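Local coordinates for uncharacterized protein HI_0666 (Haemophilus influenzae, PDB 7CZO) that is of unknown function but corresponds to the N-terminal domain of a HipA toxin, probably part of a HipBA toxin-antitoxin system with a three-component regulatory mechanism, at residues R25-S30 and D83-L88; L19-H24 and I101-Q106. All blocks are in the same frame, centred on the assembly; numbering follows the deposited sequence.

Contact 1 of 2, residues R25-S30 and D83-L88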
ATOM      1  N   ARG A  25      12.557  -0.697   8.491  1.00 64.66           N
ATOM      2  CA  ARG A  25      13.223   0.218   7.556  1.00 65.88           C
ATOM      3  C   ARG A  25      12.213   1.043   6.770  1.00 69.72           C
ATOM      4  O   ARG A  25      12.437   2.223   6.509  1.00 73.86           O
ATOM      5  CB  ARG A  25      14.142  -0.552   6.606  1.00 70.85           C
ATOM      6  CG  ARG A  25      15.597  -0.392   6.961  1.00 71.06           C
ATOM      7  CD  ARG A  25      16.458  -1.192   6.027  1.00 67.56           C
ATOM      8  NE  ARG A  25      16.364  -2.600   6.357  1.00 69.18           N
ATOM      9  CZ  ARG A  25      17.029  -3.180   7.349  1.00 62.91           C
ATOM     10  NH1 ARG A  25      17.809  -2.451   8.110  1.00 59.06           N
ATOM     11  NH2 ARG A  25      16.902  -4.485   7.594  1.00 61.63           N
ATOM     12  N   GLY A  26      11.103   0.422   6.371  1.00 73.57           N
ATOM     13  CA  GLY A  26      10.021   1.174   5.733  1.00 71.92           C
ATOM     14  C   GLY A  26       9.180   0.351   4.790  1.00 63.03           C
ATOM     15  O   GLY A  26       8.738  -0.753   5.130  1.00 72.83           O
ATOM     16  N   PHE A  27       8.986   0.883   3.593  1.00 56.52           N
ATOM     17  CA  PHE A  27       7.955   0.397   2.660  1.00 58.99           C
ATOM     18  C   PHE A  27       8.468  -0.189   1.349  1.00 55.76           C
ATOM     19  O   PHE A  27       9.360   0.348   0.699  1.00 61.33           O
ATOM     20  CB  PHE A  27       7.011   1.547   2.370  1.00 55.04           C
ATOM     21  CG  PHE A  27       6.422   2.127   3.613  1.00 62.07           C
ATOM     22  CD1 PHE A  27       5.426   1.433   4.314  1.00 62.35           C
ATOM     23  CD2 PHE A  27       6.898   3.323   4.126  1.00 66.21           C
ATOM     24  CE1 PHE A  27       4.899   1.942   5.480  1.00 63.77           C
ATOM     25  CE2 PHE A  27       6.378   3.838   5.300  1.00 68.59           C
ATOM     26  CZ  PHE A  27       5.377   3.148   5.978  1.00 66.77           C
ATOM     27  N   HIS A  28       7.846  -1.268   0.934  1.00 54.82           N
ATOM     28  CA  HIS A  28       8.367  -2.074  -0.141  1.00 56.29           C
ATOM     29  C   HIS A  28       7.230  -2.453  -1.026  1.00 52.58           C
ATOM     30  O   HIS A  28       6.385  -3.225  -0.635  1.00 57.79           O
ATOM     31  CB  HIS A  28       9.060  -3.309   0.460  1.00 59.87           C
ATOM     32  CG  HIS A  28       9.947  -2.947   1.615  1.00 67.58           C
ATOM     33  ND1 HIS A  28      11.015  -2.084   1.481  1.00 64.35           N
ATOM     34  CD2 HIS A  28       9.871  -3.246   2.930  1.00 64.08           C
ATOM     35  CE1 HIS A  28      11.577  -1.892   2.654  1.00 62.08           C
ATOM     36  NE2 HIS A  28      10.895  -2.578   3.551  1.00 70.20           N
ATOM     37  N   PHE A  29       7.196  -1.874  -2.211  1.00 51.90           N
ATOM     38  CA  PHE A  29       6.300  -2.338  -3.233  1.00 51.65           C
ATOM     39  C   PHE A  29       7.091  -3.160  -4.216  1.00 51.79           C
ATOM     40  O   PHE A  29       8.186  -2.755  -4.591  1.00 57.78           O
ATOM     41  CB  PHE A  29       5.624  -1.175  -3.971  1.00 51.77           C
ATOM     42  CG  PHE A  29       4.784  -1.633  -5.130  1.00 50.75           C
ATOM     43  CD1 PHE A  29       3.749  -2.552  -4.926  1.00 51.88           C
ATOM     44  CD2 PHE A  29       5.055  -1.210  -6.415  1.00 51.75           C
ATOM     45  CE1 PHE A  29       2.988  -3.037  -5.969  1.00 42.93           C
ATOM     46  CE2 PHE A  29       4.299  -1.681  -7.463  1.00 54.77           C
ATOM     47  CZ  PHE A  29       3.262  -2.595  -7.238  1.00 50.88           C
ATOM     48  N   SER A  30       6.511  -4.275  -4.667  1.00 47.30           N
ATOM     49  CA  SER A  30       7.109  -5.095  -5.709  1.00 52.34           C
ATOM     50  C   SER A  30       6.055  -5.751  -6.594  1.00 53.83           C
ATOM     51  O   SER A  30       5.014  -6.192  -6.101  1.00 58.34           O
ATOM     52  CB  SER A  30       7.981  -6.194  -5.094  1.00 57.34           C
ATOM     53  OG  SER A  30       7.201  -7.110  -4.322  1.00 60.33           O
ATOM     54  N   ASP A  83       0.178   4.771  10.088  1.00 67.05           N
ATOM     55  CA  ASP A  83      -1.263   4.960  10.280  1.00 71.66           C
ATOM     56  C   ASP A  83      -1.966   4.922   8.968  1.00 65.26           C
ATOM     57  O   ASP A  83      -3.053   4.387   8.865  1.00 79.39           O
ATOM     58  CB  ASP A  83      -1.565   6.274  11.000  1.00 74.52           C
ATOM     59  CG  ASP A  83      -1.340   6.159  12.499  1.00 81.97           C
ATOM     60  OD1 ASP A  83      -1.519   5.016  13.021  1.00 73.34           O
ATOM     61  OD2 ASP A  83      -0.980   7.187  13.129  1.00 77.79           O
ATOM     62  N   MET A  84      -1.306   5.486   7.971  1.00 61.84           N
ATOM     63  CA  MET A  84      -1.740   5.427   6.586  1.00 56.45           C
ATOM     64  C   MET A  84      -1.639   4.052   5.959  1.00 57.10           C
ATOM     65  O   MET A  84      -2.588   3.606   5.332  1.00 61.59           O
ATOM     66  CB  MET A  84      -0.984   6.486   5.788  1.00 57.51           C
ATOM     67  CG  MET A  84      -1.616   7.815   6.112  1.00 63.72           C
ATOM     68  SD  MET A  84      -0.966   9.222   5.281  1.00 75.50           S
ATOM     69  CE  MET A  84      -1.060   8.826   3.550  1.00 71.75           C
ATOM     70  N   PHE A  85      -0.522   3.362   6.157  1.00 58.96           N
ATOM     71  CA  PHE A  85      -0.386   1.996   5.675  1.00 58.13           C
ATOM     72  C   PHE A  85      -1.420   1.132   6.356  1.00 55.77           C
ATOM     73  O   PHE A  85      -1.921   0.194   5.768  1.00 56.85           O
ATOM     74  CB  PHE A  85       1.026   1.438   5.941  1.00 61.75           C
ATOM     75  CG  PHE A  85       1.229   0.023   5.426  1.00 56.03           C
ATOM     76  CD1 PHE A  85       1.317  -0.225   4.076  1.00 54.41           C
ATOM     77  CD2 PHE A  85       1.321  -1.036   6.287  1.00 53.57           C
ATOM     78  CE1 PHE A  85       1.492  -1.499   3.585  1.00 58.81           C
ATOM     79  CE2 PHE A  85       1.513  -2.326   5.797  1.00 61.15           C
ATOM     80  CZ  PHE A  85       1.608  -2.561   4.442  1.00 59.98           C
ATOM     81  N   ARG A  86      -1.750   1.439   7.604  1.00 58.01           N
ATOM     82  CA  ARG A  86      -2.763   0.635   8.288  1.00 63.64           C
ATOM     83  C   ARG A  86      -4.137   0.889   7.623  1.00 57.48           C
ATOM     84  O   ARG A  86      -4.891  -0.030   7.369  1.00 59.01           O
ATOM     85  CB  ARG A  86      -2.788   0.955   9.781  1.00 69.12           C
ATOM     86  CG  ARG A  86      -3.236  -0.188  10.677  1.00 83.02           C
ATOM     87  CD  ARG A  86      -3.292   0.201  12.170  1.00 95.40           C
ATOM     88  NE  ARG A  86      -2.380   1.295  12.562  1.00 97.24           N
ATOM     89  CZ  ARG A  86      -1.047   1.212  12.648  1.00 98.67           C
ATOM     90  NH1 ARG A  86      -0.404   0.079  12.361  1.00 98.03           N
ATOM     91  NH2 ARG A  86      -0.341   2.286  13.005  1.00101.34           N
ATOM     92  N   PHE A  87      -4.442   2.141   7.311  1.00 51.16           N
ATOM     93  CA  PHE A  87      -5.701   2.461   6.693  1.00 51.32           C
ATOM     94  C   PHE A  87      -5.790   1.733   5.364  1.00 57.59           C
ATOM     95  O   PHE A  87      -6.763   1.021   5.087  1.00 52.34           O
ATOM     96  CB  PHE A  87      -5.816   3.935   6.462  1.00 52.52           C
ATOM     97  CG  PHE A  87      -6.991   4.297   5.640  1.00 54.23           C
ATOM     98  CD1 PHE A  87      -8.167   4.685   6.234  1.00 60.67           C
ATOM     99  CD2 PHE A  87      -6.926   4.229   4.268  1.00 60.00           C
ATOM    100  CE1 PHE A  87      -9.271   5.000   5.464  1.00 60.37           C
ATOM    101  CE2 PHE A  87      -8.027   4.548   3.480  1.00 61.70           C
ATOM    102  CZ  PHE A  87      -9.200   4.929   4.086  1.00 56.26           C
ATOM    103  N   LEU A  88      -4.744   1.851   4.554  1.00 55.04           N
ATOM    104  CA  LEU A  88      -4.726   1.095   3.292  1.00 57.61           C
ATOM    105  C   LEU A  88      -5.091  -0.361   3.520  1.00 54.62           C
ATOM    106  O   LEU A  88      -5.897  -0.906   2.775  1.00 52.08           O
ATOM    107  CB  LEU A  88      -3.382   1.222   2.551  1.00 56.41           C
ATOM    108  CG  LEU A  88      -3.183   2.680   2.103  1.00 56.75           C
ATOM    109  CD1 LEU A  88      -1.815   2.866   1.483  1.00 55.93           C
ATOM    110  CD2 LEU A  88      -4.304   3.128   1.173  1.00 55.75           C
TER

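Contact 2 of 2, residues L19-H24 and I101-Q106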
ATOM      1  N   LEU A  19       2.910  -6.847  -4.169  1.00 46.39           N
ATOM      2  CA  LEU A  19       2.890  -6.937  -2.691  1.00 50.68           C
ATOM      3  C   LEU A  19       3.417  -5.666  -2.071  1.00 52.21           C
ATOM      4  O   LEU A  19       4.461  -5.187  -2.454  1.00 59.12           O
ATOM      5  CB  LEU A  19       3.777  -8.086  -2.214  1.00 53.30           C
ATOM      6  CG  LEU A  19       3.360  -9.486  -2.663  1.00 58.35           C
ATOM      7  CD1 LEU A  19       4.546 -10.431  -2.590  1.00 60.02           C
ATOM      8  CD2 LEU A  19       2.202  -9.981  -1.803  1.00 61.05           C
ATOM      9  N   LEU A  20       2.706  -5.106  -1.110  1.00 52.97           N
ATOM     10  CA  LEU A  20       3.170  -3.889  -0.477  1.00 53.21           C
ATOM     11  C   LEU A  20       3.407  -4.254   0.978  1.00 55.10           C
ATOM     12  O   LEU A  20       2.481  -4.740   1.635  1.00 54.33           O
ATOM     13  CB  LEU A  20       2.109  -2.814  -0.621  1.00 50.77           C
ATOM     14  CG  LEU A  20       2.352  -1.543   0.170  1.00 52.57           C
ATOM     15  CD1 LEU A  20       3.470  -0.721  -0.410  1.00 57.35           C
ATOM     16  CD2 LEU A  20       1.070  -0.735   0.188  1.00 60.61           C
ATOM     17  N   ARG A  21       4.636  -4.052   1.466  1.00 55.27           N
ATOM     18  CA  ARG A  21       5.042  -4.559   2.793  1.00 59.77           C
ATOM     19  C   ARG A  21       5.605  -3.423   3.539  1.00 57.23           C
ATOM     20  O   ARG A  21       6.176  -2.522   2.923  1.00 52.99           O
ATOM     21  CB  ARG A  21       6.120  -5.646   2.722  1.00 66.66           C
ATOM     22  CG  ARG A  21       6.020  -6.520   1.487  1.00 76.58           C
ATOM     23  CD  ARG A  21       6.603  -7.901   1.655  1.00 84.02           C
ATOM     24  NE  ARG A  21       5.559  -8.918   1.788  1.00 95.91           N
ATOM     25  CZ  ARG A  21       5.795 -10.228   1.859  1.00100.93           C
ATOM     26  NH1 ARG A  21       7.049 -10.689   1.804  1.00 86.47           N
ATOM     27  NH2 ARG A  21       4.772 -11.080   1.982  1.00102.78           N
ATOM     28  N   GLU A  22       5.413  -3.443   4.861  1.00 60.11           N
ATOM     29  CA  GLU A  22       6.095  -2.506   5.767  1.00 61.06           C
ATOM     30  C   GLU A  22       6.923  -3.266   6.795  1.00 64.73           C
ATOM     31  O   GLU A  22       6.552  -4.375   7.236  1.00 56.41           O
ATOM     32  CB  GLU A  22       5.124  -1.627   6.498  1.00 62.40           C
ATOM     33  CG  GLU A  22       5.792  -0.538   7.311  1.00 68.58           C
ATOM     34  CD  GLU A  22       4.872   0.094   8.344  1.00 78.98           C
ATOM     35  OE1 GLU A  22       3.807  -0.496   8.672  1.00 74.71           O
ATOM     36  OE2 GLU A  22       5.237   1.182   8.851  1.00 88.02           O
ATOM     37  N   ASP A  23       8.069  -2.667   7.129  1.00 63.66           N
ATOM     38  CA  ASP A  23       8.993  -3.197   8.132  1.00 59.30           C
ATOM     39  C   ASP A  23       9.705  -2.004   8.795  1.00 62.98           C
ATOM     40  O   ASP A  23       9.430  -0.822   8.429  1.00 65.40           O
ATOM     41  CB  ASP A  23       9.953  -4.248   7.483  1.00 60.87           C
ATOM     42  CG  ASP A  23      11.096  -3.630   6.556  1.00 63.88           C
ATOM     43  OD1 ASP A  23      11.361  -2.363   6.492  1.00 50.81           O
ATOM     44  OD2 ASP A  23      11.755  -4.485   5.883  1.00 53.59           O
ATOM     45  N   HIS A  24      10.605  -2.291   9.742  1.00 64.40           N
ATOM     46  CA  HIS A  24      11.319  -1.236  10.511  1.00 64.67           C
ATOM     47  C   HIS A  24      11.960  -0.226   9.593  1.00 66.07           C
ATOM     48  O   HIS A  24      11.918   0.970   9.884  1.00 68.29           O
ATOM     49  CB  HIS A  24      12.345  -1.826  11.548  1.00 71.99           C
ATOM     50  CG  HIS A  24      13.800  -1.864  11.104  1.00 81.10           C
ATOM     51  ND1 HIS A  24      14.477  -3.043  10.849  1.00 76.73           N
ATOM     52  CD2 HIS A  24      14.724  -0.874  10.957  1.00 91.76           C
ATOM     53  CE1 HIS A  24      15.737  -2.780  10.543  1.00 79.83           C
ATOM     54  NE2 HIS A  24      15.909  -1.469  10.585  1.00 89.80           N
ATOM     55  N   ILE A 101      -5.907  -6.604  -0.066  1.00 68.55           N
ATOM     56  CA  ILE A 101      -6.311  -7.542   0.950  1.00 75.60           C
ATOM     57  C   ILE A 101      -5.048  -7.766   1.762  1.00 70.25           C
ATOM     58  O   ILE A 101      -4.008  -8.095   1.229  1.00 65.86           O
ATOM     59  CB  ILE A 101      -6.967  -8.859   0.390  1.00 90.36           C
ATOM     60  CG1 ILE A 101      -7.737  -9.589   1.515  1.00107.98           C
ATOM     61  CG2 ILE A 101      -5.962  -9.820  -0.249  1.00 92.58           C
ATOM     62  CD1 ILE A 101      -8.356 -10.928   1.128  1.00109.54           C
ATOM     63  N   GLN A 102      -5.145  -7.523   3.057  1.00 74.82           N
ATOM     64  CA  GLN A 102      -4.086  -7.873   3.980  1.00 78.80           C
ATOM     65  C   GLN A 102      -3.727  -9.348   3.872  1.00 77.55           C
ATOM     66  O   GLN A 102      -4.619 -10.201   3.833  1.00 71.98           O
ATOM     67  CB  GLN A 102      -4.530  -7.579   5.390  1.00 78.37           C
ATOM     68  CG  GLN A 102      -3.410  -7.712   6.380  1.00 81.47           C
ATOM     69  CD  GLN A 102      -3.798  -7.171   7.741  1.00 92.82           C
ATOM     70  OE1 GLN A 102      -3.024  -7.278   8.700  1.00 88.73           O
ATOM     71  NE2 GLN A 102      -5.002  -6.582   7.837  1.00 87.63           N
ATOM     72  N   GLU A 103      -2.423  -9.627   3.795  1.00 78.76           N
ATOM     73  CA  GLU A 103      -1.932 -10.992   3.690  1.00 82.69           C
ATOM     74  C   GLU A 103      -2.017 -11.589   5.066  1.00100.22           C
ATOM     75  O   GLU A 103      -1.156 -11.358   5.925  1.00106.82           O
ATOM     76  CB  GLU A 103      -0.502 -11.053   3.176  1.00 81.28           C
ATOM     77  CG  GLU A 103      -0.422 -11.285   1.683  1.00 90.90           C
ATOM     78  CD  GLU A 103       0.968 -11.686   1.209  1.00 95.60           C
ATOM     79  OE1 GLU A 103       1.058 -12.370   0.162  1.00 99.01           O
ATOM     80  OE2 GLU A 103       1.967 -11.322   1.869  1.00 92.78           O
ATOM     81  N   GLU A 104      -3.110 -12.307   5.277  1.00114.08           N
ATOM     82  CA  GLU A 104      -3.341 -13.049   6.500  1.00130.47           C
ATOM     83  C   GLU A 104      -3.645 -14.479   6.045  1.00139.83           C
ATOM     84  O   GLU A 104      -4.273 -14.653   4.998  1.00139.92           O
ATOM     85  CB  GLU A 104      -4.485 -12.403   7.297  1.00124.15           C
ATOM     86  CG  GLU A 104      -4.357 -10.882   7.368  1.00125.00           C
ATOM     87  CD  GLU A 104      -4.951 -10.252   8.621  1.00120.72           C
ATOM     88  OE1 GLU A 104      -5.947  -9.493   8.513  1.00108.10           O
ATOM     89  OE2 GLU A 104      -4.393 -10.489   9.715  1.00120.87           O
ATOM     90  N   LYS A 105      -3.247 -15.506   6.802  1.00150.83           N
ATOM     91  CA  LYS A 105      -2.974 -15.433   8.243  1.00159.45           C
ATOM     92  C   LYS A 105      -1.554 -14.970   8.620  1.00170.41           C
ATOM     93  O   LYS A 105      -0.572 -15.702   8.432  1.00167.37           O
ATOM     94  CB  LYS A 105      -3.264 -16.804   8.896  1.00159.78           C
ATOM     95  CG  LYS A 105      -4.563 -17.493   8.459  1.00151.39           C
ATOM     96  CD  LYS A 105      -5.738 -16.526   8.311  1.00147.22           C
ATOM     97  CE  LYS A 105      -7.080 -17.242   8.258  1.00141.83           C
ATOM     98  NZ  LYS A 105      -7.737 -17.303   9.594  1.00137.69           N
ATOM     99  N   GLN A 106      -1.479 -13.748   9.163  1.00176.28           N
ATOM    100  CA  GLN A 106      -0.253 -13.163   9.725  1.00175.29           C
ATOM    101  C   GLN A 106      -0.587 -11.816  10.376  1.00166.78           C
ATOM    102  O   GLN A 106      -0.416 -11.629  11.582  1.00159.60           O
ATOM    103  CB  GLN A 106       0.828 -12.960   8.653  1.00171.77           C
ATOM    104  CG  GLN A 106       2.205 -12.623   9.215  1.00160.85           C
ATOM    105  CD  GLN A 106       3.132 -12.052   8.162  1.00148.64           C
ATOM    106  OE1 GLN A 106       3.092 -12.460   7.001  1.00141.33           O
ATOM    107  NE2 GLN A 106       3.964 -11.091   8.558  1.00140.00           N
TER

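Contact 1 of 2, residues R25-S30 and D83-L88
F27 on strand 27-31 and F85 on helix 82-91 have the closest CA atoms of the two segments, 9.0 Å apart. At that separation the backbones do not meet, and large side chains bridge the gap. F27 and F85 both direct their CB toward the other segment. The touching atoms are F27 CE1 and F85 CB, 3.9 Å apart. F27 CE1 also lies 4.1 Å from F85 CG, so one ring corner of F27 rests at the root of the F85 side chain. With chi1 at -179°, the F85 ring extends opposite the backbone N, on past F27 toward strand 15-22. The two side chains run antiparallel past one another. Their ring centroids are 6.0 Å apart and the planes are inclined by 50°, an oblique pair. L20 and E22 of strand 15-22 also touch F85, so the helix packs on two neighbouring strands. Within the helix, R86 NH2 donates to D83 OD1 at 3.0 Å, a salt bridge between residues about one turn apart that does not join the segments. No hydrogen bond joins them either. The contact is small, buried and apolar: these two segments meet only through van der Waals packing of two phenylalanines.

Contact 2 of 2, residues L19-H24 and I101-Q106
The antiparallel sheet of the HipA N-terminal domain is the setting of this contact. Strand 7-12 lies between strand 15-22 and the edge strand 98-102, and E103, just past the end of the edge strand, reaches across it. The CA atoms of L19 and E103 are the nearest pair, 9.0 Å apart. E103 sends its CB toward strand 15-22, and its chain is extended beyond CG (chi2 -166°), which brings the carboxylate to R21. R21 NH2 donates to E103 OE2 at 2.8 Å, and the pair forms a salt bridge. The oxygen sits at the edge of the guanidinium, close to its plane, and accepts through its syn lone pair. The bond is bent, with an N-H...O angle of 142°, and the guanidinium and carboxylate planes are 61° apart. Only OE2 bonds to the guanidinium, through NH2 alone, so the pair is not bidentate. S7 OG, on the intervening strand 7-12, is hydrogen-bonded to both E103 OE2 and R21 NE, and so links the two charged groups a second time. The L19 side chain lies roughly perpendicular to that of E103, with L19 CD2 3.3 Å from E103 OE1. K9 of the middle strand also touches both L19 and E103. The result is a surface salt bridge from strand 15-22 to the segment just past the edge strand, across strand 7-12, on one side of an antiparallel beta-sheet.

Contact 1 is buried near the centre of the chain, while contact 2 lies at the surface. Their centres are about 8 Å apart. Both use the same sheet, through the neighbouring strands 27-31 and 15-22, which are joined by backbone hydrogen bonds such as H28 O to R21 N. Contact 1 sets a helix against the sheet with aromatic carbon; contact 2 ties the region just past an edge strand to the sheet with charge. E22 stands between them: it belongs to segment 19-24, yet its side chain packs against F27 and F85. Both segments of contact 1 fall between those of contact 2 in sequence.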